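Local coordinates for protein alkyl hydroperoxide reductase, C subunit (Enterococcus faecalis, PDB 5Y63) that probably reduces hydrogen peroxide and organic hydroperoxides to water and alcohols as a thiol-dependent, NADH-linked peroxiredoxin, working as a ring-like decamer of five homodimers, at residues A[12-17]-A[140-145]; A[17-22]-A[117-122]. All blocks are in the same frame, centred on the assembly; numbering follows the deposited sequence.

Interaction 1 (A[12-17]-A[140-145]); sequences MNLINQ and GDIKSY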
ATOM      1  N   MET A  12      14.711  21.133   8.028  1.00 61.85           N
ATOM      2  CA  MET A  12      15.961  21.029   7.211  1.00 60.80           C
ATOM      3  C   MET A  12      17.134  21.799   7.829  1.00 57.65           C
ATOM      4  O   MET A  12      18.025  22.258   7.115  1.00 58.21           O
ATOM      5  CB  MET A  12      15.697  21.528   5.784  1.00 63.10           C
ATOM      6  CG  MET A  12      15.010  20.523   4.879  1.00 66.04           C
ATOM      7  SD  MET A  12      14.769  21.181   3.218  1.00 70.24           S
ATOM      8  CE  MET A  12      14.156  19.725   2.368  1.00 70.62           C
ATOM      9  N   ASN A  13      17.132  21.943   9.153  1.00 54.57           N
ATOM     10  CA  ASN A  13      18.261  22.528   9.872  1.00 51.79           C
ATOM     11  C   ASN A  13      18.457  21.820  11.207  1.00 50.44           C
ATOM     12  O   ASN A  13      17.531  21.203  11.733  1.00 49.87           O
ATOM     13  CB  ASN A  13      18.087  24.040  10.073  1.00 51.04           C
ATOM     14  CG  ASN A  13      16.937  24.385  11.002  1.00 51.50           C
ATOM     15  OD1 ASN A  13      17.147  24.680  12.179  1.00 50.69           O
ATOM     16  ND2 ASN A  13      15.717  24.352  10.478  1.00 52.28           N
ATOM     17  N   LEU A  14      19.668  21.918  11.746  1.00 48.92           N
ATOM     18  CA  LEU A  14      20.057  21.140  12.915  1.00 48.45           C
ATOM     19  C   LEU A  14      20.140  21.957  14.200  1.00 48.06           C
ATOM     20  O   LEU A  14      20.635  21.458  15.208  1.00 48.15           O
ATOM     21  CB  LEU A  14      21.405  20.463  12.655  1.00 48.05           C
ATOM     22  CG  LEU A  14      21.515  19.617  11.387  1.00 47.81           C
ATOM     23  CD1 LEU A  14      22.915  19.040  11.269  1.00 47.76           C
ATOM     24  CD2 LEU A  14      20.476  18.508  11.380  1.00 48.56           C
ATOM     25  N   ILE A  15      19.644  23.192  14.187  1.00 47.70           N
ATOM     26  CA  ILE A  15      19.701  24.031  15.384  1.00 47.90           C
ATOM     27  C   ILE A  15      18.881  23.350  16.480  1.00 49.55           C
ATOM     28  O   ILE A  15      17.744  22.944  16.244  1.00 49.64           O
ATOM     29  CB  ILE A  15      19.178  25.467  15.137  1.00 47.39           C
ATOM     30  CG1 ILE A  15      19.963  26.164  14.012  1.00 46.89           C
ATOM     31  CG2 ILE A  15      19.257  26.296  16.412  1.00 47.42           C
ATOM     32  CD1 ILE A  15      21.454  26.286  14.242  1.00 46.33           C
ATOM     33  N   ASN A  16      19.480  23.215  17.662  1.00 51.18           N
ATOM     34  CA  ASN A  16      18.879  22.502  18.794  1.00 52.90           C
ATOM     35  C   ASN A  16      18.582  21.023  18.512  1.00 54.44           C
ATOM     36  O   ASN A  16      17.569  20.490  18.965  1.00 55.75           O
ATOM     37  CB  ASN A  16      17.614  23.222  19.288  1.00 53.02           C
ATOM     38  CG  ASN A  16      17.888  24.646  19.731  1.00 52.70           C
ATOM     39  OD1 ASN A  16      18.945  24.940  20.296  1.00 51.96           O
ATOM     40  ND2 ASN A  16      16.932  25.537  19.488  1.00 52.74           N
ATOM     41  N   GLN A  17      19.470  20.369  17.767  1.00 55.16           N
ATOM     42  CA  GLN A  17      19.411  18.921  17.588  1.00 56.71           C
ATOM     43  C   GLN A  17      20.558  18.270  18.349  1.00 57.33           C
ATOM     44  O   GLN A  17      21.710  18.682  18.217  1.00 56.31           O
ATOM     45  CB  GLN A  17      19.485  18.545  16.108  1.00 57.08           C
ATOM     46  CG  GLN A  17      18.265  18.952  15.295  1.00 58.44           C
ATOM     47  CD  GLN A  17      16.993  18.238  15.727  1.00 60.32           C
ATOM     48  OE1 GLN A  17      17.041  17.166  16.333  1.00 62.16           O
ATOM     49  NE2 GLN A  17      15.844  18.833  15.414  1.00 60.23           N
ATOM     50  N   GLY A 140      25.121  18.823  24.133  1.00 59.10           N
ATOM     51  CA  GLY A 140      25.106  18.111  22.854  1.00 58.35           C
ATOM     52  C   GLY A 140      24.247  18.752  21.775  1.00 57.20           C
ATOM     53  O   GLY A 140      24.031  18.153  20.720  1.00 55.59           O
ATOM     54  N   ASP A 141      23.775  19.972  22.031  1.00 56.86           N
ATOM     55  CA  ASP A 141      22.888  20.675  21.111  1.00 56.50           C
ATOM     56  C   ASP A 141      23.684  21.495  20.104  1.00 54.98           C
ATOM     57  O   ASP A 141      24.615  22.206  20.476  1.00 54.71           O
ATOM     58  CB  ASP A 141      21.954  21.608  21.882  1.00 57.99           C
ATOM     59  CG  ASP A 141      21.056  20.870  22.852  1.00 60.06           C
ATOM     60  OD1 ASP A 141      20.516  19.806  22.480  1.00 61.14           O
ATOM     61  OD2 ASP A 141      20.879  21.363  23.985  1.00 61.90           O
ATOM     62  N   ILE A 142      23.305  21.401  18.832  1.00 53.82           N
ATOM     63  CA  ILE A 142      23.933  22.188  17.775  1.00 52.69           C
ATOM     64  C   ILE A 142      23.389  23.610  17.836  1.00 52.29           C
ATOM     65  O   ILE A 142      22.177  23.818  17.760  1.00 51.32           O
ATOM     66  CB  ILE A 142      23.664  21.579  16.387  1.00 52.45           C
ATOM     67  CG1 ILE A 142      24.290  20.183  16.292  1.00 52.73           C
ATOM     68  CG2 ILE A 142      24.211  22.482  15.286  1.00 52.04           C
ATOM     69  CD1 ILE A 142      23.699  19.315  15.202  1.00 52.77           C
ATOM     70  N   LYS A 143      24.292  24.581  17.973  1.00 52.42           N
ATOM     71  CA  LYS A 143      23.914  25.978  18.213  1.00 52.55           C
ATOM     72  C   LYS A 143      24.104  26.885  17.001  1.00 50.63           C
ATOM     73  O   LYS A 143      23.314  27.798  16.776  1.00 50.60           O
ATOM     74  CB  LYS A 143      24.700  26.534  19.404  1.00 53.55           C
ATOM     75  CG  LYS A 143      24.401  25.836  20.721  1.00 55.13           C
ATOM     76  CD  LYS A 143      22.934  25.966  21.110  1.00 56.82           C
ATOM     77  CE  LYS A 143      22.667  25.380  22.487  1.00 59.10           C
ATOM     78  NZ  LYS A 143      21.215  25.372  22.814  1.00 60.26           N
ATOM     79  N   SER A 144      25.166  26.663  16.241  1.00 49.13           N
ATOM     80  CA  SER A 144      25.365  27.400  15.002  1.00 48.81           C
ATOM     81  C   SER A 144      26.335  26.641  14.128  1.00 47.56           C
ATOM     82  O   SER A 144      27.195  25.912  14.627  1.00 47.50           O
ATOM     83  CB  SER A 144      25.891  28.816  15.269  1.00 49.38           C
ATOM     84  OG  SER A 144      27.306  28.846  15.315  1.00 50.02           O
ATOM     85  N   TYR A 145      26.194  26.806  12.820  1.00 46.50           N
ATOM     86  CA  TYR A 145      27.059  26.100  11.898  1.00 45.99           C
ATOM     87  C   TYR A 145      27.162  26.762  10.534  1.00 46.58           C
ATOM     88  O   TYR A 145      26.423  27.695  10.214  1.00 46.19           O
ATOM     89  CB  TYR A 145      26.622  24.639  11.774  1.00 45.41           C
ATOM     90  CG  TYR A 145      25.217  24.405  11.276  1.00 44.69           C
ATOM     91  CD1 TYR A 145      24.130  24.446  12.146  1.00 44.61           C
ATOM     92  CD2 TYR A 145      24.979  24.094   9.942  1.00 44.09           C
ATOM     93  CE1 TYR A 145      22.842  24.208  11.691  1.00 44.29           C
ATOM     94  CE2 TYR A 145      23.697  23.854   9.480  1.00 44.01           C
ATOM     95  CZ  TYR A 145      22.635  23.909  10.359  1.00 43.88           C
ATOM     96  OH  TYR A 145      21.365  23.669   9.902  1.00 43.96           O
TER

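Interaction 2 (A[17-22]-A[117-122]); sequences QKLFDF and RFFGVL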
ATOM      1  N   GLN A  17      19.470  20.369  17.767  1.00 55.16           N
ATOM      2  CA  GLN A  17      19.411  18.921  17.588  1.00 56.71           C
ATOM      3  C   GLN A  17      20.558  18.270  18.349  1.00 57.33           C
ATOM      4  O   GLN A  17      21.710  18.682  18.217  1.00 56.31           O
ATOM      5  CB  GLN A  17      19.485  18.545  16.108  1.00 57.08           C
ATOM      6  CG  GLN A  17      18.265  18.952  15.295  1.00 58.44           C
ATOM      7  CD  GLN A  17      16.993  18.238  15.727  1.00 60.32           C
ATOM      8  OE1 GLN A  17      17.041  17.166  16.333  1.00 62.16           O
ATOM      9  NE2 GLN A  17      15.844  18.833  15.414  1.00 60.23           N
ATOM     10  N   LYS A  18      20.227  17.255  19.144  1.00 59.65           N
ATOM     11  CA  LYS A  18      21.212  16.529  19.944  1.00 60.85           C
ATOM     12  C   LYS A  18      22.107  15.665  19.063  1.00 59.53           C
ATOM     13  O   LYS A  18      21.656  15.137  18.047  1.00 59.14           O
ATOM     14  CB  LYS A  18      20.506  15.638  20.976  1.00 63.37           C
ATOM     15  CG  LYS A  18      19.943  16.387  22.174  1.00 65.41           C
ATOM     16  CD  LYS A  18      20.930  16.399  23.334  1.00 67.41           C
ATOM     17  CE  LYS A  18      20.480  17.292  24.484  1.00 69.47           C
ATOM     18  NZ  LYS A  18      19.023  17.219  24.790  1.00 71.44           N
ATOM     19  N   LEU A  19      23.371  15.522  19.456  1.00 59.25           N
ATOM     20  CA  LEU A  19      24.275  14.584  18.793  1.00 59.17           C
ATOM     21  C   LEU A  19      23.778  13.154  18.979  1.00 59.45           C
ATOM     22  O   LEU A  19      23.429  12.750  20.089  1.00 60.93           O
ATOM     23  CB  LEU A  19      25.695  14.685  19.354  1.00 59.86           C
ATOM     24  CG  LEU A  19      26.504  15.952  19.083  1.00 60.30           C
ATOM     25  CD1 LEU A  19      27.860  15.844  19.763  1.00 60.90           C
ATOM     26  CD2 LEU A  19      26.678  16.195  17.591  1.00 59.98           C
ATOM     27  N   PHE A  20      23.742  12.401  17.886  1.00 58.19           N
ATOM     28  CA  PHE A  20      23.462  10.965  17.936  1.00 58.72           C
ATOM     29  C   PHE A  20      24.571  10.183  18.653  1.00 59.03           C
ATOM     30  O   PHE A  20      25.695  10.671  18.809  1.00 57.18           O
ATOM     31  CB  PHE A  20      23.221  10.408  16.521  1.00 58.19           C
ATOM     32  CG  PHE A  20      24.480  10.181  15.705  1.00 57.33           C
ATOM     33  CD1 PHE A  20      25.323  11.236  15.361  1.00 56.25           C
ATOM     34  CD2 PHE A  20      24.795   8.909  15.245  1.00 57.75           C
ATOM     35  CE1 PHE A  20      26.461  11.020  14.602  1.00 55.52           C
ATOM     36  CE2 PHE A  20      25.931   8.690  14.482  1.00 57.14           C
ATOM     37  CZ  PHE A  20      26.765   9.746  14.161  1.00 55.85           C
ATOM     38  N   ASP A  21      24.236   8.977  19.105  1.00 60.71           N
ATOM     39  CA  ASP A  21      25.211   8.091  19.733  1.00 61.65           C
ATOM     40  C   ASP A  21      26.145   7.543  18.660  1.00 60.07           C
ATOM     41  O   ASP A  21      25.695   6.964  17.673  1.00 59.50           O
ATOM     42  CB  ASP A  21      24.515   6.941  20.468  1.00 64.10           C
ATOM     43  CG  ASP A  21      25.495   6.016  21.183  1.00 66.32           C
ATOM     44  OD1 ASP A  21      26.647   6.428  21.441  1.00 66.34           O
ATOM     45  OD2 ASP A  21      25.106   4.871  21.492  1.00 69.61           O
ATOM     46  N   PHE A  22      27.443   7.739  18.856  1.00 59.28           N
ATOM     47  CA  PHE A  22      28.438   7.288  17.892  1.00 58.51           C
ATOM     48  C   PHE A  22      29.763   7.007  18.582  1.00 59.65           C
ATOM     49  O   PHE A  22      30.013   7.474  19.692  1.00 59.56           O
ATOM     50  CB  PHE A  22      28.642   8.341  16.793  1.00 56.46           C
ATOM     51  CG  PHE A  22      29.609   9.432  17.163  1.00 54.83           C
ATOM     52  CD1 PHE A  22      30.967   9.293  16.900  1.00 54.17           C
ATOM     53  CD2 PHE A  22      29.165  10.598  17.776  1.00 54.25           C
ATOM     54  CE1 PHE A  22      31.863  10.291  17.244  1.00 53.16           C
ATOM     55  CE2 PHE A  22      30.059  11.600  18.123  1.00 53.18           C
ATOM     56  CZ  PHE A  22      31.408  11.445  17.855  1.00 52.78           C
ATOM     57  N   ARG A 117      27.235  12.245   7.266  1.00 43.85           N
ATOM     58  CA  ARG A 117      25.825  12.029   6.937  1.00 44.10           C
ATOM     59  C   ARG A 117      24.880  12.553   8.016  1.00 44.34           C
ATOM     60  O   ARG A 117      23.823  13.108   7.699  1.00 44.40           O
ATOM     61  CB  ARG A 117      25.545  10.546   6.679  1.00 44.83           C
ATOM     62  CG  ARG A 117      26.196  10.018   5.413  1.00 45.30           C
ATOM     63  CD  ARG A 117      25.508   8.770   4.892  1.00 46.33           C
ATOM     64  NE  ARG A 117      26.384   8.013   3.996  1.00 47.09           N
ATOM     65  CZ  ARG A 117      27.269   7.096   4.386  1.00 47.40           C
ATOM     66  NH1 ARG A 117      28.012   6.476   3.476  1.00 47.76           N
ATOM     67  NH2 ARG A 117      27.425   6.788   5.674  1.00 47.39           N
ATOM     68  N   PHE A 118      25.251  12.380   9.284  1.00 44.28           N
ATOM     69  CA  PHE A 118      24.442  12.903  10.386  1.00 44.12           C
ATOM     70  C   PHE A 118      24.342  14.421  10.308  1.00 43.37           C
ATOM     71  O   PHE A 118      23.250  14.978  10.375  1.00 44.34           O
ATOM     72  CB  PHE A 118      25.008  12.502  11.754  1.00 44.04           C
ATOM     73  CG  PHE A 118      24.368  13.238  12.900  1.00 43.63           C
ATOM     74  CD1 PHE A 118      23.064  12.950  13.281  1.00 43.86           C
ATOM     75  CD2 PHE A 118      25.055  14.238  13.577  1.00 43.12           C
ATOM     76  CE1 PHE A 118      22.462  13.634  14.324  1.00 44.04           C
ATOM     77  CE2 PHE A 118      24.458  14.927  14.619  1.00 43.24           C
ATOM     78  CZ  PHE A 118      23.159  14.626  14.991  1.00 43.62           C
ATOM     79  N   PHE A 119      25.490  15.077  10.178  1.00 42.85           N
ATOM     80  CA  PHE A 119      25.537  16.533  10.029  1.00 42.97           C
ATOM     81  C   PHE A 119      25.076  16.994   8.640  1.00 43.25           C
ATOM     82  O   PHE A 119      24.740  18.160   8.453  1.00 43.83           O
ATOM     83  CB  PHE A 119      26.946  17.058  10.312  1.00 42.66           C
ATOM     84  CG  PHE A 119      27.325  17.032  11.768  1.00 42.80           C
ATOM     85  CD1 PHE A 119      26.943  18.061  12.614  1.00 42.90           C
ATOM     86  CD2 PHE A 119      28.073  15.986  12.290  1.00 43.34           C
ATOM     87  CE1 PHE A 119      27.297  18.047  13.951  1.00 43.61           C
ATOM     88  CE2 PHE A 119      28.431  15.964  13.626  1.00 43.89           C
ATOM     89  CZ  PHE A 119      28.042  16.998  14.459  1.00 44.10           C
ATOM     90  N   GLY A 120      25.077  16.084   7.670  1.00 43.71           N
ATOM     91  CA  GLY A 120      24.540  16.364   6.344  1.00 44.40           C
ATOM     92  C   GLY A 120      25.493  17.165   5.475  1.00 44.49           C
ATOM     93  O   GLY A 120      25.064  18.013   4.695  1.00 44.60           O
ATOM     94  N   VAL A 121      26.785  16.877   5.594  1.00 44.12           N
ATOM     95  CA  VAL A 121      27.818  17.647   4.902  1.00 44.03           C
ATOM     96  C   VAL A 121      28.629  16.778   3.940  1.00 43.82           C
ATOM     97  O   VAL A 121      29.708  17.173   3.496  1.00 43.34           O
ATOM     98  CB  VAL A 121      28.755  18.362   5.906  1.00 43.85           C
ATOM     99  CG1 VAL A 121      27.968  19.369   6.729  1.00 43.23           C
ATOM    100  CG2 VAL A 121      29.466  17.365   6.818  1.00 44.22           C
ATOM    101  N   LEU A 122      28.096  15.607   3.602  1.00 44.03           N
ATOM    102  CA  LEU A 122      28.782  14.679   2.719  1.00 45.19           C
ATOM    103  C   LEU A 122      28.379  14.922   1.269  1.00 45.67           C
ATOM    104  O   LEU A 122      27.191  14.989   0.949  1.00 45.57           O
ATOM    105  CB  LEU A 122      28.459  13.237   3.119  1.00 46.27           C
ATOM    106  CG  LEU A 122      29.303  12.137   2.463  1.00 47.70           C
ATOM    107  CD1 LEU A 122      29.644  11.043   3.463  1.00 48.62           C
ATOM    108  CD2 LEU A 122      28.594  11.531   1.263  1.00 48.86           C
TER

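Interaction 1 (A[12-17]-A[140-145])
The carbonyl oxygen of I142 takes the N-H of N16 in its own plane, with N16 N to I142 O at 2.8 Å and the hydrogen at 161°. The CA of I15 approaches the same oxygen in a CA-H...O contact of 3.4 Å to I142 O. I142 also donates: I142 N to Q17 O, 3.2 Å, from above the Q17 carbonyl plane. The type II turn L14-Q17 thus lies against the start of strand 142-148 and bends round the I142 side chain, whose CD1 meets L14 CB at 3.6 Å while L14 O touches I142 CB. Farther along, L14 N donates to the hydroxyl of Y145 (L14 N to Y145 OH 3.1 Å). Y145 CG stands between its backbone N and carbonyl carbon (chi1 60°), and I15 CD1 lies 3.6 Å from Y145 CE1, obliquely to the ring. At the exposed end, K143 NZ makes a weak bond to N16 OD1. N13 ND2 is hydrogen-bonded to G120 O of the second subunit. Behind the contact, strand 128-136 carries F134, which stacks on Y145, and the classic bulge at K143-S144 faces I135; S144 and Y145 extend the sheet antiparallel into the second subunit.

Interaction 2 (A[17-22]-A[117-122])
F20 and F118 lay their rings together obliquely, with F20 CD1 over one face of the F118 ring, offset toward the rim, and the planes at 34° with centroids 4.5 Å apart. In this thioredoxin-clan fold the contact joins the loop leading into strand 23-28 to the C-terminal end of helix 114-119. At the edge of F118, near its plane, comes the carbonyl oxygen of K18, 3.4 Å from F118 CZ. The neighbouring ring of F119 has F118 CD2 above one face, and F119 CE2 in turn lies at the edge of F118, in its plane. A Schellman motif closes that helix: V121 N bonds back to A116 O and G120 N to R117 O, with G120 at positive phi as the C-prime residue. F118 and F119, the last two residues before it, both meet the loop. F118 points its CB toward the loop, with CG anti to the backbone N (chi1 169°), and the F20 side chain slides past it in the opposite direction, F20 CE1 reaching F118 CB. L19 crosses F118 at about a right angle. No hydrogen bond crosses between the segments; apart from the K18 carbonyl at the ring edge, the contact is aromatic and aliphatic packing, partly at the surface. F119 is buried deeper, its ring meeting those of F47, F49 and F134 of the central sheet, while F20 also rests on L115, earlier in the helix. L19 CD2 touches both rings, 3.5 Å from F119 CZ and 3.9 Å from F118 CE2.

Interactions 1 and 2 are consecutive attachments of one N-terminal loop, their centres about 10 Å apart and Q17 common to both. Residues 12-17 fasten to strand 142-148 by backbone and side-chain hydrogen bonds as well as apolar packing, whereas 17-22 pack on the end of helix 114-119 mainly through side chains, without a hydrogen bond. The two join directly: L19 N probably donates to G140 O at 3.0 Å, continuing the backbone pairing past Q17, and I142 CD1 lies 4.0 Å from F119 CE1. L14 CD1 also packs on F119 O, 3.5 Å away. Strand and helix end are thereby tied through the same loop. Both contacts lie away from C58, the predicted peroxidatic cysteine, and both touch the second subunit.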